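Local coordinates for protein phosphatase 2C (Toxoplasma gondii, PDB 3D8K) that probably removes phosphate from phosphoserine and phosphothreonine residues of proteins as a manganese- or magnesium-dependent PP2C-type phosphatase, at residues 68-71 against 72-76; 122-126 against 127-131; 212-216 against 217-221. All blocks are in the same frame, centred on the assembly; numbering follows the deposited sequence.

Contact 1: 68-71 against 72-76; sequences QNVM and NYLND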
ATOM      1  N   GLN C  68      -6.595   8.926 -26.124  1.00 25.45           N
ATOM      2  CA  GLN C  68      -7.122   7.957 -25.169  1.00 25.62           C
ATOM      3  C   GLN C  68      -6.493   6.561 -25.266  1.00 24.62           C
ATOM      4  O   GLN C  68      -6.859   5.657 -24.521  1.00 23.93           O
ATOM      5  CB  GLN C  68      -8.646   7.875 -25.286  1.00 27.64           C
ATOM      6  CG  GLN C  68      -9.180   7.445 -26.641  1.00 32.16           C
ATOM      7  CD  GLN C  68     -10.531   8.087 -26.954  1.00 34.94           C
ATOM      8  OE1 GLN C  68     -11.146   7.805 -27.990  1.00 35.92           O
ATOM      9  NE2 GLN C  68     -10.992   8.967 -26.061  1.00 34.64           N
ATOM     10  N   ASN C  69      -5.526   6.395 -26.160  1.00 24.45           N
ATOM     11  CA  ASN C  69      -4.853   5.111 -26.325  1.00 24.75           C
ATOM     12  C   ASN C  69      -3.347   5.206 -26.142  1.00 25.54           C
ATOM     13  O   ASN C  69      -2.665   4.188 -26.081  1.00 25.01           O
ATOM     14  CB  ASN C  69      -5.125   4.540 -27.718  1.00 25.61           C
ATOM     15  CG  ASN C  69      -6.510   3.952 -27.846  1.00 28.77           C
ATOM     16  OD1 ASN C  69      -6.843   2.975 -27.179  1.00 28.67           O
ATOM     17  ND2 ASN C  69      -7.332   4.549 -28.703  1.00 31.27           N
ATOM     18  N   VAL C  70      -2.820   6.420 -26.048  1.00 26.75           N
ATOM     19  CA  VAL C  70      -1.381   6.576 -25.936  1.00 27.88           C
ATOM     20  C   VAL C  70      -0.716   6.045 -24.660  1.00 29.36           C
ATOM     21  O   VAL C  70       0.364   5.439 -24.725  1.00 29.82           O
ATOM     22  CB  VAL C  70      -0.963   8.042 -26.170  1.00 26.47           C
ATOM     23  CG1 VAL C  70      -1.420   8.925 -25.025  1.00 26.47           C
ATOM     24  CG2 VAL C  70       0.539   8.100 -26.367  1.00 24.76           C
HETATM   25  N   MSE C  71      -1.342   6.261 -23.507  1.00 30.07           N
HETATM   26  CA  MSE C  71      -0.770   5.771 -22.261  1.00 31.22           C
HETATM   27  C   MSE C  71      -0.750   4.226 -22.243  1.00 30.91           C
HETATM   28  O   MSE C  71      -0.005   3.610 -21.466  1.00 29.94           O
HETATM   29  CB  MSE C  71      -1.549   6.338 -21.077  1.00 33.63           C
HETATM   30  CG  MSE C  71      -1.454   7.857 -20.947  1.00 39.27           C
HETATM   31 SE   MSE C  71       0.379   8.484 -20.588  1.00 48.97          SE
HETATM   32  CE  MSE C  71       0.522   9.604 -22.183  1.00 45.18           C
ATOM     33  N   ASN C  72      -1.554   3.602 -23.110  1.00 29.14           N
ATOM     34  CA  ASN C  72      -1.575   2.141 -23.209  1.00 27.47           C
ATOM     35  C   ASN C  72      -0.237   1.717 -23.796  1.00 26.36           C
ATOM     36  O   ASN C  72       0.422   0.809 -23.296  1.00 27.04           O
ATOM     37  CB  ASN C  72      -2.681   1.658 -24.153  1.00 29.52           C
ATOM     38  CG  ASN C  72      -4.044   1.601 -23.493  1.00 30.26           C
ATOM     39  OD1 ASN C  72      -5.072   1.456 -24.171  1.00 28.48           O
ATOM     40  ND2 ASN C  72      -4.063   1.707 -22.169  1.00 28.19           N
ATOM     41  N   TYR C  73       0.156   2.378 -24.876  1.00 23.13           N
ATOM     42  CA  TYR C  73       1.406   2.060 -25.522  1.00 21.90           C
ATOM     43  C   TYR C  73       2.592   2.535 -24.695  1.00 21.96           C
ATOM     44  O   TYR C  73       3.546   1.793 -24.498  1.00 19.66           O
ATOM     45  CB  TYR C  73       1.442   2.683 -26.916  1.00 22.30           C
ATOM     46  CG  TYR C  73       0.391   2.106 -27.837  1.00 24.09           C
ATOM     47  CD1 TYR C  73      -0.964   2.404 -27.655  1.00 23.44           C
ATOM     48  CD2 TYR C  73       0.742   1.222 -28.867  1.00 24.04           C
ATOM     49  CE1 TYR C  73      -1.939   1.836 -28.469  1.00 22.57           C
ATOM     50  CE2 TYR C  73      -0.229   0.649 -29.685  1.00 22.69           C
ATOM     51  CZ  TYR C  73      -1.564   0.962 -29.479  1.00 22.53           C
ATOM     52  OH  TYR C  73      -2.526   0.410 -30.282  1.00 23.61           O
ATOM     53  N   LEU C  74       2.529   3.767 -24.202  1.00 23.28           N
ATOM     54  CA  LEU C  74       3.625   4.309 -23.400  1.00 23.85           C
ATOM     55  C   LEU C  74       4.053   3.413 -22.226  1.00 24.10           C
ATOM     56  O   LEU C  74       5.236   3.366 -21.872  1.00 23.95           O
ATOM     57  CB  LEU C  74       3.267   5.721 -22.918  1.00 22.45           C
ATOM     58  CG  LEU C  74       3.917   6.846 -23.742  1.00 23.27           C
ATOM     59  CD1 LEU C  74       4.200   6.376 -25.161  1.00 20.64           C
ATOM     60  CD2 LEU C  74       3.022   8.072 -23.738  1.00 20.80           C
ATOM     61  N   ASN C  75       3.107   2.685 -21.642  1.00 24.09           N
ATOM     62  CA  ASN C  75       3.434   1.787 -20.548  1.00 25.04           C
ATOM     63  C   ASN C  75       4.121   0.535 -21.069  1.00 25.00           C
ATOM     64  O   ASN C  75       4.357  -0.414 -20.327  1.00 22.78           O
ATOM     65  CB  ASN C  75       2.175   1.409 -19.774  1.00 27.50           C
ATOM     66  CG  ASN C  75       1.824   2.429 -18.725  1.00 32.61           C
ATOM     67  OD1 ASN C  75       2.621   2.706 -17.820  1.00 36.08           O
ATOM     68  ND2 ASN C  75       0.635   3.007 -18.834  1.00 35.35           N
ATOM     69  N   ASP C  76       4.438   0.537 -22.356  1.00 26.82           N
ATOM     70  CA  ASP C  76       5.107  -0.592 -22.971  1.00 28.36           C
ATOM     71  C   ASP C  76       6.566  -0.261 -23.229  1.00 29.58           C
ATOM     72  O   ASP C  76       7.355  -1.141 -23.580  1.00 30.63           O
ATOM     73  CB  ASP C  76       4.400  -0.974 -24.265  1.00 31.08           C
ATOM     74  CG  ASP C  76       3.090  -1.705 -24.013  1.00 33.98           C
ATOM     75  OD1 ASP C  76       2.119  -1.506 -24.788  1.00 34.89           O
ATOM     76  OD2 ASP C  76       3.041  -2.488 -23.039  1.00 32.72           O
TER

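Contact 2: 122-126 against 127-131; sequences RVVGR and QIVPE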
ATOM      1  N   ARG C 122      27.144  14.344 -23.220  1.00 31.58           N
ATOM      2  CA  ARG C 122      27.822  15.169 -24.200  1.00 30.85           C
ATOM      3  C   ARG C 122      26.706  16.087 -24.626  1.00 28.92           C
ATOM      4  O   ARG C 122      25.636  15.630 -24.995  1.00 29.22           O
ATOM      5  CB  ARG C 122      28.352  14.310 -25.342  1.00 33.52           C
ATOM      6  CG  ARG C 122      29.276  13.216 -24.830  1.00 38.29           C
ATOM      7  CD  ARG C 122      29.924  12.430 -25.947  1.00 42.75           C
ATOM      8  NE  ARG C 122      29.905  10.994 -25.681  1.00 47.12           N
ATOM      9  CZ  ARG C 122      28.813  10.234 -25.734  1.00 50.19           C
ATOM     10  NH1 ARG C 122      27.632  10.768 -26.046  1.00 50.66           N
ATOM     11  NH2 ARG C 122      28.903   8.933 -25.482  1.00 51.29           N
ATOM     12  N   VAL C 123      26.952  17.389 -24.554  1.00 27.44           N
ATOM     13  CA  VAL C 123      25.915  18.362 -24.849  1.00 26.38           C
ATOM     14  C   VAL C 123      26.241  19.520 -25.780  1.00 26.76           C
ATOM     15  O   VAL C 123      27.341  20.075 -25.757  1.00 28.02           O
ATOM     16  CB  VAL C 123      25.389  18.984 -23.529  1.00 24.77           C
ATOM     17  CG1 VAL C 123      24.265  19.967 -23.813  1.00 25.21           C
ATOM     18  CG2 VAL C 123      24.932  17.890 -22.591  1.00 23.87           C
ATOM     19  N   VAL C 124      25.242  19.882 -26.579  1.00 25.52           N
ATOM     20  CA  VAL C 124      25.316  21.005 -27.494  1.00 25.46           C
ATOM     21  C   VAL C 124      24.363  22.045 -26.923  1.00 26.02           C
ATOM     22  O   VAL C 124      23.142  21.976 -27.138  1.00 24.86           O
ATOM     23  CB  VAL C 124      24.815  20.668 -28.915  1.00 25.55           C
ATOM     24  CG1 VAL C 124      24.899  21.909 -29.795  1.00 24.09           C
ATOM     25  CG2 VAL C 124      25.633  19.556 -29.509  1.00 26.97           C
ATOM     26  N   GLY C 125      24.936  22.996 -26.193  1.00 27.06           N
ATOM     27  CA  GLY C 125      24.153  24.062 -25.600  1.00 27.91           C
ATOM     28  C   GLY C 125      22.737  23.683 -25.227  1.00 27.85           C
ATOM     29  O   GLY C 125      21.778  24.079 -25.906  1.00 30.06           O
ATOM     30  N   ARG C 126      22.615  22.901 -24.159  1.00 24.89           N
ATOM     31  CA  ARG C 126      21.322  22.460 -23.629  1.00 25.03           C
ATOM     32  C   ARG C 126      20.779  21.157 -24.197  1.00 23.56           C
ATOM     33  O   ARG C 126      20.112  20.414 -23.493  1.00 23.93           O
ATOM     34  CB  ARG C 126      20.258  23.562 -23.779  1.00 25.60           C
ATOM     35  CG  ARG C 126      19.532  23.939 -22.489  1.00 24.82           C
ATOM     36  CD  ARG C 126      20.495  24.389 -21.408  1.00 26.15           C
ATOM     37  NE  ARG C 126      19.806  24.716 -20.162  1.00 28.92           N
ATOM     38  CZ  ARG C 126      19.401  25.936 -19.826  1.00 28.49           C
ATOM     39  NH1 ARG C 126      19.617  26.956 -20.641  1.00 31.15           N
ATOM     40  NH2 ARG C 126      18.775  26.134 -18.679  1.00 27.74           N
ATOM     41  N   GLN C 127      21.058  20.859 -25.456  1.00 22.49           N
ATOM     42  CA  GLN C 127      20.558  19.616 -26.019  1.00 20.71           C
ATOM     43  C   GLN C 127      21.512  18.511 -25.657  1.00 20.35           C
ATOM     44  O   GLN C 127      22.710  18.679 -25.723  1.00 21.62           O
ATOM     45  CB  GLN C 127      20.447  19.691 -27.538  1.00 18.40           C
ATOM     46  CG  GLN C 127      19.427  18.692 -28.113  1.00 16.96           C
ATOM     47  CD  GLN C 127      19.184  18.855 -29.616  1.00 15.84           C
ATOM     48  OE1 GLN C 127      19.281  19.957 -30.171  1.00 16.22           O
ATOM     49  NE2 GLN C 127      18.839  17.757 -30.269  1.00 10.74           N
ATOM     50  N   ILE C 128      20.980  17.373 -25.261  1.00 21.46           N
ATOM     51  CA  ILE C 128      21.826  16.256 -24.911  1.00 22.35           C
ATOM     52  C   ILE C 128      22.026  15.383 -26.143  1.00 24.00           C
ATOM     53  O   ILE C 128      21.062  14.873 -26.730  1.00 25.39           O
ATOM     54  CB  ILE C 128      21.189  15.447 -23.764  1.00 21.17           C
ATOM     55  CG1 ILE C 128      21.146  16.320 -22.505  1.00 19.52           C
ATOM     56  CG2 ILE C 128      21.955  14.157 -23.539  1.00 19.54           C
ATOM     57  CD1 ILE C 128      20.447  15.695 -21.346  1.00 18.75           C
ATOM     58  N   VAL C 129      23.278  15.248 -26.563  1.00 24.65           N
ATOM     59  CA  VAL C 129      23.592  14.420 -27.720  1.00 25.37           C
ATOM     60  C   VAL C 129      23.506  12.969 -27.268  1.00 25.23           C
ATOM     61  O   VAL C 129      24.039  12.596 -26.225  1.00 24.39           O
ATOM     62  CB  VAL C 129      25.012  14.720 -28.271  1.00 25.85           C
ATOM     63  CG1 VAL C 129      25.336  13.784 -29.426  1.00 26.30           C
ATOM     64  CG2 VAL C 129      25.094  16.164 -28.735  1.00 24.37           C
ATOM     65  N   PRO C 130      22.808  12.137 -28.037  1.00 26.96           N
ATOM     66  CA  PRO C 130      22.668  10.728 -27.676  1.00 29.94           C
ATOM     67  C   PRO C 130      23.901   9.908 -27.978  1.00 33.10           C
ATOM     68  O   PRO C 130      24.699  10.264 -28.845  1.00 34.85           O
ATOM     69  CB  PRO C 130      21.467  10.288 -28.498  1.00 28.90           C
ATOM     70  CG  PRO C 130      21.601  11.107 -29.724  1.00 29.35           C
ATOM     71  CD  PRO C 130      21.959  12.470 -29.192  1.00 27.89           C
ATOM     72  N   GLU C 131      24.065   8.810 -27.252  1.00 36.90           N
ATOM     73  CA  GLU C 131      25.198   7.933 -27.481  1.00 40.85           C
ATOM     74  C   GLU C 131      25.083   7.282 -28.846  1.00 42.12           C
ATOM     75  O   GLU C 131      24.024   6.779 -29.234  1.00 41.72           O
ATOM     76  CB  GLU C 131      25.267   6.861 -26.420  1.00 44.42           C
ATOM     77  CG  GLU C 131      26.450   7.031 -25.522  1.00 50.83           C
ATOM     78  CD  GLU C 131      26.469   6.000 -24.431  1.00 55.14           C
ATOM     79  OE1 GLU C 131      26.669   4.800 -24.740  1.00 57.16           O
ATOM     80  OE2 GLU C 131      26.267   6.394 -23.266  1.00 57.91           O
TER

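Contact 3: 212-216 against 217-221; sequences TTVNG and ELLLG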
ATOM      1  N   THR C 212       1.305  20.168 -53.901  1.00 13.99           N
ATOM      2  CA  THR C 212       0.631  20.939 -54.919  1.00 13.34           C
ATOM      3  C   THR C 212      -0.342  21.856 -54.203  1.00 13.62           C
ATOM      4  O   THR C 212      -0.919  21.469 -53.193  1.00 13.37           O
ATOM      5  CB  THR C 212      -0.070  19.996 -55.923  1.00 13.16           C
ATOM      6  OG1 THR C 212      -0.517  20.748 -57.055  1.00 16.12           O
ATOM      7  CG2 THR C 212      -1.232  19.294 -55.287  1.00 12.73           C
ATOM      8  N   THR C 213      -0.519  23.079 -54.694  1.00 14.66           N
ATOM      9  CA  THR C 213      -1.413  23.993 -54.002  1.00 16.74           C
ATOM     10  C   THR C 213      -2.881  23.720 -54.238  1.00 17.74           C
ATOM     11  O   THR C 213      -3.345  23.594 -55.372  1.00 17.64           O
ATOM     12  CB  THR C 213      -1.125  25.483 -54.322  1.00 17.98           C
ATOM     13  OG1 THR C 213      -2.215  26.040 -55.062  1.00 19.73           O
ATOM     14  CG2 THR C 213       0.149  25.624 -55.096  1.00 16.85           C
ATOM     15  N   VAL C 214      -3.599  23.640 -53.127  1.00 17.38           N
ATOM     16  CA  VAL C 214      -5.019  23.384 -53.123  1.00 16.11           C
ATOM     17  C   VAL C 214      -5.699  24.349 -52.161  1.00 17.75           C
ATOM     18  O   VAL C 214      -5.416  24.365 -50.961  1.00 16.65           O
ATOM     19  CB  VAL C 214      -5.295  21.926 -52.702  1.00 15.15           C
ATOM     20  CG1 VAL C 214      -6.689  21.783 -52.149  1.00 14.26           C
ATOM     21  CG2 VAL C 214      -5.121  21.017 -53.887  1.00 14.22           C
ATOM     22  N   ASN C 215      -6.576  25.179 -52.709  1.00 20.30           N
ATOM     23  CA  ASN C 215      -7.317  26.125 -51.899  1.00 23.21           C
ATOM     24  C   ASN C 215      -6.409  26.979 -50.995  1.00 24.72           C
ATOM     25  O   ASN C 215      -6.593  26.996 -49.779  1.00 25.68           O
ATOM     26  CB  ASN C 215      -8.309  25.330 -51.054  1.00 23.11           C
ATOM     27  CG  ASN C 215      -9.251  26.204 -50.288  1.00 23.58           C
ATOM     28  OD1 ASN C 215     -10.026  26.957 -50.874  1.00 25.21           O
ATOM     29  ND2 ASN C 215      -9.202  26.111 -48.966  1.00 21.91           N
ATOM     30  N   GLY C 216      -5.423  27.667 -51.567  1.00 25.29           N
ATOM     31  CA  GLY C 216      -4.549  28.491 -50.739  1.00 26.31           C
ATOM     32  C   GLY C 216      -3.104  28.058 -50.497  1.00 25.51           C
ATOM     33  O   GLY C 216      -2.200  28.609 -51.112  1.00 25.99           O
ATOM     34  N   GLU C 217      -2.863  27.117 -49.584  1.00 25.02           N
ATOM     35  CA  GLU C 217      -1.490  26.669 -49.351  1.00 24.59           C
ATOM     36  C   GLU C 217      -1.289  25.311 -49.980  1.00 23.07           C
ATOM     37  O   GLU C 217      -2.241  24.688 -50.430  1.00 23.24           O
ATOM     38  CB  GLU C 217      -1.134  26.591 -47.852  1.00 26.58           C
ATOM     39  CG  GLU C 217       0.363  26.183 -47.563  1.00 25.32           C
ATOM     40  CD  GLU C 217       1.366  27.339 -47.612  1.00 21.35           C
ATOM     41  OE1 GLU C 217       1.015  28.418 -48.102  1.00 22.72           O
ATOM     42  OE2 GLU C 217       2.510  27.169 -47.158  1.00 21.11           O
ATOM     43  N   LEU C 218      -0.043  24.853 -50.007  1.00 21.10           N
ATOM     44  CA  LEU C 218       0.256  23.568 -50.611  1.00 21.13           C
ATOM     45  C   LEU C 218       0.248  22.415 -49.619  1.00 19.14           C
ATOM     46  O   LEU C 218       0.815  22.502 -48.537  1.00 17.56           O
ATOM     47  CB  LEU C 218       1.606  23.615 -51.330  1.00 22.36           C
ATOM     48  CG  LEU C 218       2.771  23.648 -50.359  1.00 22.04           C
ATOM     49  CD1 LEU C 218       4.070  23.560 -51.120  1.00 22.31           C
ATOM     50  CD2 LEU C 218       2.677  24.925 -49.529  1.00 24.21           C
ATOM     51  N   LEU C 219      -0.392  21.329 -50.039  1.00 17.38           N
ATOM     52  CA  LEU C 219      -0.541  20.118 -49.246  1.00 16.48           C
ATOM     53  C   LEU C 219       0.170  18.928 -49.897  1.00 16.57           C
ATOM     54  O   LEU C 219       0.275  18.846 -51.127  1.00 16.77           O
ATOM     55  CB  LEU C 219      -2.032  19.807 -49.097  1.00 14.08           C
ATOM     56  CG  LEU C 219      -2.877  21.058 -48.820  1.00 15.37           C
ATOM     57  CD1 LEU C 219      -4.377  20.777 -48.953  1.00 10.25           C
ATOM     58  CD2 LEU C 219      -2.525  21.574 -47.441  1.00 12.62           C
ATOM     59  N   LEU C 220       0.666  18.010 -49.073  1.00 15.27           N
ATOM     60  CA  LEU C 220       1.333  16.835 -49.595  1.00 14.93           C
ATOM     61  C   LEU C 220       0.265  16.040 -50.373  1.00 16.46           C
ATOM     62  O   LEU C 220      -0.821  15.748 -49.853  1.00 16.99           O
ATOM     63  CB  LEU C 220       1.920  16.016 -48.446  1.00 12.93           C
ATOM     64  CG  LEU C 220       3.037  15.007 -48.752  1.00 13.24           C
ATOM     65  CD1 LEU C 220       3.924  14.853 -47.538  1.00 12.54           C
ATOM     66  CD2 LEU C 220       2.457  13.653 -49.135  1.00 15.02           C
ATOM     67  N   GLY C 221       0.567  15.728 -51.631  1.00 14.84           N
ATOM     68  CA  GLY C 221      -0.378  14.997 -52.447  1.00 15.82           C
ATOM     69  C   GLY C 221      -1.652  15.784 -52.681  1.00 17.73           C
ATOM     70  O   GLY C 221      -2.595  15.301 -53.302  1.00 17.68           O
TER

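Contact 1: 68-71 against 72-76
Met71 and Asn75 meet through one carbonyl at the end of helix 61-74. Met71 O accepts the backbone N of Asn75 at 3.3 Å, from above the carbonyl plane. It also takes a second, weak bond from the side-chain amide: Asn75 ND2 stands 2.8 Å from Met71 O. The Asn75 side chain points back beside its own backbone N (chi1 -85°), which folds the amide along the helix. The other half of that amide is used as well, since Asn75 OD1 accepts the backbone N of Arg43.

One residue back, the helical bond is almost straight: Leu74 N reaches Val70 O at 2.8 Å with 176° at the hydrogen. Asn69 O instead receives Asn72 N, three residues on, in a bent bond of 3.2 Å and 135°. The Tyr73 ring presents its CD1-CE1 edge to the same oxygen, which lies in the plane of the ring. The Tyr73 hydroxyl is hydrogen-bonded to Asp95 of helix 82-97, whose Gln88, Arg91 and Met92 touch the Tyr73 side chain. Asn69 ND2 is held by Trp65 O, a turn earlier in the helix.

On the buried side, selenomethionine Met71 folds at chi2 and chi3 so that CE reaches Leu74 CD2, while Val70 CG2 approaches the same methyl at 3.6 Å. Val50 of strand 48-55 covers both Met71 and Leu74, joining the helix to the six-stranded sheet of the PPM fold. Beyond the last turn, Asp76 N returns to Tyr73 O at 2.6 Å.

Where the chain leaves the helix, Met71 O thus has two donors, one of them weak, and the Asn75 amide uses both its halves, linking the helix end to the chain at Arg43.

Contact 2: 122-126 against 127-131
Val124 and Val129 sit diagonally across the two strands and cross obliquely, CG2 to CG2 at 3.5 Å. Both valines have the same rotamer (chi1 179° and 177°), which turns this methyl of each toward its counterpart. Gln127 and Arg122 project from the same face. Gln127 runs out extended, away from the partner strand, to touch Phe136 and Phe257, while Phe136 and Val150 cover the valines. On the opposite face Val123 CG2 approaches Ile128 CG1 at 4.1 Å, with Phe258 and Met153 packing against Val123.

The backbone beneath is a beta hairpin closed by Gly125 and Arg126. Val124 O takes Gln127 N at 2.9 Å beside the turn, and Arg122 O takes Val129 N at 2.9 Å farther along. Strand 150-154 pairs with the other edge of 120-124, which is the middle strand of a three-stranded sheet, and Ile128 bonds the backbone of Thr256, so the hairpin is also fastened to strand 253-259.

Where the strands part, Arg122 bends at chi3 and carries its guanidinium to Glu131. The NH2 end meets the aliphatic Glu131 CG edge-on, not the carboxylate, whose plane stands 88° from that of the guanidinium; the opposite charges are near but beyond a salt bridge. The Arg122 side chain also packs on Gly132 of a second subunit. At the turn, Arg126 NH2 forms a salt bridge with Asp263 and a hydrogen bond with Ser182.

Contact 3: 212-216 against 217-221
Peptide units are the flat groups that join Thr212 to Leu219 and Val214 to Glu217, with donors above or tilted from the carbonyl planes. Thr212 N is tilted 26° from the carbonyl plane of Leu219, at 3.2 Å from Leu219 O. In the return bond Leu219 N stands above the plane of the Thr212 carbonyl, 3.2 Å from Thr212 O. Nearer the turn, Val214 N reaches Glu217 O at 3.2 Å.

Between these bonds Thr213 and Leu218 form a non-hydrogen-bonded pair, their CA atoms 3.8 Å apart, with both side chains on one face. Leu218 continues onto Ala195 and Phe211. Across the other face Leu219 CD1 comes over Val214 CB at 4.0 Å, the two side chains crossing at about a right angle. The Leu219 side chain is turned (chi1 -42°) so that CD1 reaches diagonally to the partner strand. Leu220 turns inward, packing on Phe235, Leu247 and Val248.

Asn215 and Gly216, both with positive phi, lie in the turn of an antiparallel beta hairpin at the surface, in a position consistent with the flap subdomain of PPM-type phosphatases.

All three contacts are local, each between neighbouring pieces of chain, and none touches another: their centres lie about 27 Å (contacts 1 and 2), 33 Å (1 and 3) and 37 Å (2 and 3) apart. Contact 1, the nearest to the centre of the chain, is a helix end; contacts 2 and 3 are hairpins built on different strands. Contacts 1 and 2 are partly buried, contact 3 lies at the surface. Contact 2 joins other strands, bears aromatic and aliphatic packing and reaches a second subunit, whereas contact 3 relies mainly on backbone bonds and one apolar pair. Side-chain amides share the polar work in contact 1, whereas in contact 2 Arg126 alone carries a salt bridge, to a residue outside the hairpin.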